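BluB-like flavoprotein (Clostridium difficile 630, PDB 3EO8) binds flavin mononucleotide as a member of the nitroreductase family and probably acts as an oxidoreductase. Local coordinates at the interface of chains A and B. Residues are numbered along the deposited sequence; one frame, centred on the assembly and turned at random. Chains: chain A/B, BluB-like flavoprotein.

The three contacts belong to one two-fold interface between identical chains, so each has a twin with the chains exchanged. Contacts 2 and 3 adjoin, the centres of their C-alpha atoms about 6 Å apart; they share A:Ala33, B:Gln5 and B:Ile8 and set the N-terminal helix 4-10 of chain B against helices 24-35 and 137-155 of chain A. Between C-alpha centres, contact 1 lies about 39 Å from contact 2 and about 40 Å from contact 3; there helix 116-121 of chain B meets helices 54-75 and 80-93 of chain A. Well-separated regions of each chain thus grip the partner, as expected of a nitroreductase-type dimer.

Contact 1: the interface of chains A and B. Residues chain A 71, 75, 82, 86; chain B 118, 121.
Helix 116-121 of chain B packs against the helical pair 54-75 and 80-93 of chain A in this nitroreductase-family dimer, with B:Glu118 and B:Leu121 facing A:Met75, A:Lys82 and A:Phe86. B:Glu118 spans the middle with its methylene groups. Its CG lies over one face of the A:Phe86 ring, 3.8 Å from the centroid and offset toward the rim, a CH-pi contact. A bend at chi2 (87°) keeps the carboxylate on the same face of the ring, its OE2 3.3 Å from the ring carbon CD1 of A:Phe86. The carboxylate and ring planes are 47° apart, so the acid leans against the aromatic instead of stacking flat on it. A:Met75, a selenomethionine, touches both chain B residues: its SE is 3.9 Å from CB of B:Glu118, while the bend at chi3 (82°) carries its methyl CE to 3.6 Å from CD2 of B:Leu121. The extended A:Lys82 chain meets the same methyl from a direction about a right angle away, its CD methylene 3.8 Å from CD2 of B:Leu121. One leucine methyl thus touches both a selenomethionine tip and the aliphatic part of a lysine. The contact packs a short chain B helix onto helices 54-75 and 80-93 of chain A and extends the dimer interface far from the N-terminal helices.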
loop_
_atom_site.group_PDB
_atom_site.type_symbol
_atom_site.label_atom_id
_atom_site.label_comp_id
_atom_site.label_asym_id
_atom_site.label_seq_id
_atom_site.Cartn_x
_atom_site.Cartn_y
_atom_site.Cartn_z
ATOM N N ILE A 71 5.522 26.998 5.857
ATOM C CA ILE A 71 5.312 26.866 4.414
ATOM C C ILE A 71 4.451 28.033 3.865
ATOM O O ILE A 71 4.832 28.658 2.892
ATOM C CB ILE A 71 4.686 25.514 4.027
ATOM C CG1 ILE A 71 5.612 24.349 4.444
ATOM C CG2 ILE A 71 4.435 25.498 2.571
ATOM C CD1 ILE A 71 4.939 22.950 4.472
HETATM N N MSE A 75 4.800 30.670 0.768
HETATM C CA MSE A 75 3.877 30.517 -0.353
HETATM C C MSE A 75 3.230 31.854 -0.667
HETATM O O MSE A 75 3.021 32.179 -1.842
HETATM C CB MSE A 75 2.772 29.514 -0.056
HETATM C CG MSE A 75 3.200 28.033 -0.111
HETATM SE SE MSE A 75 1.741 26.886 0.209
HETATM C CE MSE A 75 0.994 26.900 -1.611
ATOM N N LYS A 82 -2.701 30.296 -4.166
ATOM C CA LYS A 82 -2.209 28.965 -3.891
ATOM C C LYS A 82 -2.011 28.768 -2.387
ATOM O O LYS A 82 -2.373 27.715 -1.863
ATOM C CB LYS A 82 -0.927 28.680 -4.647
ATOM C CG LYS A 82 -1.181 28.323 -6.102
ATOM C CD LYS A 82 0.116 28.169 -6.871
ATOM C CE LYS A 82 -0.147 27.851 -8.350
ATOM N NZ LYS A 82 1.066 28.088 -9.185
ATOM N N PHE A 86 -4.080 26.086 0.091
ATOM C CA PHE A 86 -3.437 25.216 1.112
ATOM C C PHE A 86 -4.021 25.417 2.527
ATOM O O PHE A 86 -4.192 24.447 3.273
ATOM C CB PHE A 86 -1.932 25.447 1.115
ATOM C CG PHE A 86 -1.142 24.460 1.932
ATOM C CD1 PHE A 86 -1.285 23.113 1.745
ATOM C CD2 PHE A 86 -0.190 24.903 2.847
ATOM C CE1 PHE A 86 -0.492 22.203 2.472
ATOM C CE2 PHE A 86 0.586 24.010 3.558
ATOM C CZ PHE A 86 0.416 22.656 3.371
ATOM N N GLU B 118 3.352 22.336 -2.855
ATOM C CA GLU B 118 3.488 23.490 -1.967
ATOM C C GLU B 118 4.976 23.766 -1.761
ATOM O O GLU B 118 5.411 24.902 -1.875
ATOM C CB GLU B 118 2.767 23.232 -0.635
ATOM C CG GLU B 118 1.240 23.125 -0.785
ATOM C CD GLU B 118 0.697 21.733 -1.131
ATOM O OE1 GLU B 118 1.506 20.806 -1.394
ATOM O OE2 GLU B 118 -0.562 21.564 -1.117
ATOM N N LEU B 121 6.655 24.938 -4.907
ATOM C CA LEU B 121 6.314 26.347 -5.185
ATOM C C LEU B 121 7.300 27.304 -4.538
ATOM O O LEU B 121 7.639 28.347 -5.122
ATOM C CB LEU B 121 4.888 26.661 -4.722
ATOM C CG LEU B 121 4.322 28.033 -5.089
ATOM C CD1 LEU B 121 4.141 28.221 -6.580
ATOM C CD2 LEU B 121 2.986 28.216 -4.349
#

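Contact 2: the interface of chains A and B. Residues chain A 33, 151-152, 155; chain B 3-5, 8.
A fully extended A:Glu155, with CG anti to the backbone N (chi1 180°) and chi2 174°, reaches from the end of helix 137-155 toward B:Gln5, whose chain folds at chi2 (-49°) to present its amide to chain A. The B:Gln5 NE2 donates two hydrogen bonds, both in its amide plane: one to the hydroxyl OG of A:Ser152 at 3.1 Å, and one to the carboxylate oxygen OE1 of A:Glu155, also at 3.1 Å, met nearly along its C-O axis. Both are fairly straight, and together they fix the rotation of the amide. Its other end, OE1, faces the methyl CB of A:Ala33 at 3.6 Å. B:Leu4 crosses A:Leu151 at about a right angle and wedges its CD2 branch against the chain A helix, 3.7 Å from CA of A:Ser152. Beside the serine, the tip of B:Ile8, CD1, rests 3.9 Å from CB of A:Ala33. B:Glu3 caps its own helix start, its OE2 accepting a bond from the backbone N of B:Gln5 at 2.9 Å from above the carboxylate plane. B:Glu3 OE2 and A:Glu155 OE2 are modelled 2.5 Å apart, a doubtful pair that would clash unless one acid is protonated. The patch docks the N-terminal helix 4-10 of one subunit onto helices 24-35 and 137-155 of the other, through a glutamine amide that donates to two chain A side chains and may help to set the helix position.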
loop_
_atom_site.group_PDB
_atom_site.type_symbol
_atom_site.label_atom_id
_atom_site.label_comp_id
_atom_site.label_asym_id
_atom_site.label_seq_id
_atom_site.Cartn_x
_atom_site.Cartn_y
_atom_site.Cartn_z
ATOM N N ALA A 33 -6.276 -7.792 12.585
ATOM C CA ALA A 33 -6.566 -7.960 11.163
ATOM C C ALA A 33 -5.488 -7.303 10.305
ATOM O O ALA A 33 -5.051 -7.880 9.316
ATOM C CB ALA A 33 -7.918 -7.378 10.839
ATOM N N LEU A 151 -11.236 -1.963 6.838
ATOM C CA LEU A 151 -12.394 -2.792 6.596
ATOM C C LEU A 151 -12.922 -3.368 7.907
ATOM O O LEU A 151 -14.143 -3.502 8.109
ATOM C CB LEU A 151 -12.050 -3.895 5.583
ATOM C CG LEU A 151 -11.655 -3.423 4.172
ATOM C CD1 LEU A 151 -11.351 -4.617 3.328
ATOM C CD2 LEU A 151 -12.781 -2.520 3.509
ATOM N N SER A 152 -12.007 -3.711 8.805
ATOM C CA SER A 152 -12.374 -4.292 10.091
ATOM C C SER A 152 -13.101 -3.291 10.964
ATOM O O SER A 152 -14.076 -3.634 11.632
ATOM C CB SER A 152 -11.121 -4.823 10.791
ATOM O OG SER A 152 -10.514 -5.814 9.979
ATOM N N GLU A 155 -16.680 -3.284 9.736
ATOM C CA GLU A 155 -17.402 -4.456 10.224
ATOM C C GLU A 155 -17.850 -4.313 11.665
ATOM O O GLU A 155 -18.908 -4.810 12.032
ATOM C CB GLU A 155 -16.566 -5.729 10.111
ATOM C CG GLU A 155 -17.301 -6.941 10.618
ATOM C CD GLU A 155 -16.580 -8.258 10.403
ATOM O OE1 GLU A 155 -15.339 -8.270 10.392
ATOM O OE2 GLU A 155 -17.283 -9.290 10.263
ATOM N N GLU B 3 -17.568 -13.880 5.332
ATOM C CA GLU B 3 -17.412 -12.828 6.353
ATOM C C GLU B 3 -15.988 -12.270 6.317
ATOM O O GLU B 3 -15.048 -12.989 5.997
ATOM C CB GLU B 3 -17.763 -13.410 7.718
ATOM C CG GLU B 3 -17.688 -12.438 8.894
ATOM C CD GLU B 3 -16.312 -12.432 9.549
ATOM O OE1 GLU B 3 -15.603 -13.457 9.467
ATOM O OE2 GLU B 3 -15.936 -11.419 10.170
ATOM N N LEU B 4 -15.838 -10.989 6.639
ATOM C CA LEU B 4 -14.575 -10.288 6.485
ATOM C C LEU B 4 -13.410 -10.946 7.229
ATOM O O LEU B 4 -12.382 -11.245 6.620
ATOM C CB LEU B 4 -14.708 -8.829 6.938
ATOM C CG LEU B 4 -13.424 -7.994 6.917
ATOM C CD1 LEU B 4 -12.892 -7.775 5.525
ATOM C CD2 LEU B 4 -13.693 -6.645 7.583
ATOM N N GLN B 5 -13.557 -11.158 8.537
ATOM C CA GLN B 5 -12.448 -11.717 9.310
ATOM C C GLN B 5 -12.051 -13.095 8.790
ATOM O O GLN B 5 -10.884 -13.403 8.712
ATOM C CB GLN B 5 -12.768 -11.781 10.798
ATOM C CG GLN B 5 -12.977 -10.430 11.456
ATOM C CD GLN B 5 -11.866 -9.418 11.140
ATOM O OE1 GLN B 5 -10.703 -9.642 11.470
ATOM N NE2 GLN B 5 -12.226 -8.310 10.503
ATOM N N ILE B 8 -9.844 -12.469 5.765
ATOM C CA ILE B 8 -8.576 -11.919 6.226
ATOM C C ILE B 8 -7.607 -12.974 6.798
ATOM O O ILE B 8 -6.408 -12.969 6.493
ATOM C CB ILE B 8 -8.814 -10.831 7.291
ATOM C CG1 ILE B 8 -9.366 -9.576 6.603
ATOM C CG2 ILE B 8 -7.476 -10.462 8.040
ATOM C CD1 ILE B 8 -9.659 -8.402 7.522
#

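Contact 3: the interface of chains A and B. Residues chain A 32-33, 36, 148; chain B 5, 8-9, 11.
The backbone carbonyl O of A:Ala36 accepts a hydrogen bond from the guanidinium NH2 of B:Arg11 at 3.0 Å, a weak one from NE of the same arginine, and a weak link to water 1. This places an arginine of the nitroreductase-family FMN site directly at the subunit boundary. Bends at chi2 and chi3 (53° at the latter) turn the guanidinium so that one edge addresses the chain A loop, with the carbonyl oxygen and the water both in its plane. The NH2 bond is fairly straight (162° at H), although the donor is tilted from the carbonyl plane. Water 1 bridges the chains: it lies 2.7 Å from the backbone O of B:Ile8 and 3.1 Å from NE of B:Arg11, and bonds to the amide ND2 of A:Asn148. That ND2 also donates to the carbonyl O of A:Ala33 at 3.0 Å, from above the carbonyl plane, which ties helix 137-155 to helix 24-35 and holds the amide toward the water. Next to this polar cluster lies an apolar one. The methyl CB of A:Ala36 meets both CG2 of B:Ile8 and the ring carbon CE1 of B:Phe9, each at 3.8 Å. B:Phe9 is covered on one face by CG2 of its neighbour B:Ile8, over the ring centre. Across the ring's far end runs A:Lys32 at about a right angle, its CG methylene 3.9 Å from CZ of B:Phe9, while its chain bends only at chi4.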
loop_
_atom_site.group_PDB
_atom_site.type_symbol
_atom_site.label_atom_id
_atom_site.label_comp_id
_atom_site.label_asym_id
_atom_site.label_seq_id
_atom_site.Cartn_x
_atom_site.Cartn_y
_atom_site.Cartn_z
ATOM N N LYS A 32 -5.244 -6.647 14.891
ATOM C CA LYS A 32 -4.974 -8.068 14.614
ATOM C C LYS A 32 -5.207 -8.351 13.135
ATOM O O LYS A 32 -4.432 -9.029 12.497
ATOM C CB LYS A 32 -5.849 -8.956 15.469
ATOM C CG LYS A 32 -5.472 -10.443 15.367
ATOM C CD LYS A 32 -6.395 -11.299 16.198
ATOM C CE LYS A 32 -6.107 -12.774 15.986
ATOM N NZ LYS A 32 -4.807 -13.100 16.614
ATOM N N ALA A 33 -6.276 -7.792 12.585
ATOM C CA ALA A 33 -6.566 -7.960 11.163
ATOM C C ALA A 33 -5.488 -7.303 10.305
ATOM O O ALA A 33 -5.051 -7.880 9.316
ATOM C CB ALA A 33 -7.918 -7.378 10.839
ATOM N N ALA A 36 -2.379 -9.371 9.867
ATOM C CA ALA A 36 -2.516 -10.520 8.982
ATOM C C ALA A 36 -2.295 -10.184 7.502
ATOM O O ALA A 36 -2.329 -11.084 6.671
ATOM C CB ALA A 36 -3.888 -11.153 9.170
ATOM N N ASN A 148 -6.789 -3.612 5.723
ATOM C CA ASN A 148 -7.367 -4.630 6.592
ATOM C C ASN A 148 -7.956 -4.013 7.875
ATOM O O ASN A 148 -9.041 -4.386 8.324
ATOM C CB ASN A 148 -6.291 -5.676 6.958
ATOM C CG ASN A 148 -6.115 -6.775 5.909
ATOM O OD1 ASN A 148 -6.565 -6.662 4.773
ATOM N ND2 ASN A 148 -5.420 -7.848 6.306
ATOM N N GLN B 5 -13.557 -11.158 8.537
ATOM C CA GLN B 5 -12.448 -11.717 9.310
ATOM C C GLN B 5 -12.051 -13.095 8.790
ATOM O O GLN B 5 -10.884 -13.403 8.712
ATOM C CB GLN B 5 -12.768 -11.781 10.798
ATOM C CG GLN B 5 -12.977 -10.430 11.456
ATOM C CD GLN B 5 -11.866 -9.418 11.140
ATOM O OE1 GLN B 5 -10.703 -9.642 11.470
ATOM N NE2 GLN B 5 -12.226 -8.310 10.503
ATOM N N ILE B 8 -9.844 -12.469 5.765
ATOM C CA ILE B 8 -8.576 -11.919 6.226
ATOM C C ILE B 8 -7.607 -12.974 6.798
ATOM O O ILE B 8 -6.408 -12.969 6.493
ATOM C CB ILE B 8 -8.814 -10.831 7.291
ATOM C CG1 ILE B 8 -9.366 -9.576 6.603
ATOM C CG2 ILE B 8 -7.476 -10.462 8.040
ATOM C CD1 ILE B 8 -9.659 -8.402 7.522
ATOM N N PHE B 9 -8.123 -13.849 7.643
ATOM C CA PHE B 9 -7.287 -14.838 8.309
ATOM C C PHE B 9 -7.099 -16.074 7.486
ATOM O O PHE B 9 -6.146 -16.823 7.729
ATOM C CB PHE B 9 -7.809 -15.125 9.711
ATOM C CG PHE B 9 -7.656 -13.959 10.613
ATOM C CD1 PHE B 9 -6.390 -13.572 11.033
ATOM C CD2 PHE B 9 -8.752 -13.199 10.994
ATOM C CE1 PHE B 9 -6.219 -12.468 11.862
ATOM C CE2 PHE B 9 -8.592 -12.076 11.805
ATOM C CZ PHE B 9 -7.302 -11.704 12.221
ATOM N N ARG B 11 -6.397 -15.704 4.338
ATOM C CA ARG B 11 -5.488 -15.253 3.287
ATOM C C ARG B 11 -4.099 -15.749 3.511
ATOM O O ARG B 11 -3.564 -15.590 4.592
ATOM C CB ARG B 11 -5.475 -13.726 3.201
ATOM C CG ARG B 11 -4.685 -13.147 2.002
ATOM C CD ARG B 11 -3.915 -11.868 2.287
ATOM N NE ARG B 11 -3.033 -12.008 3.440
ATOM C CZ ARG B 11 -1.874 -12.672 3.423
ATOM N NH1 ARG B 11 -1.446 -13.285 2.308
ATOM N NH2 ARG B 11 -1.158 -12.780 4.542
HETATM O O HOH W 1 -4.995 -10.843 5.499
#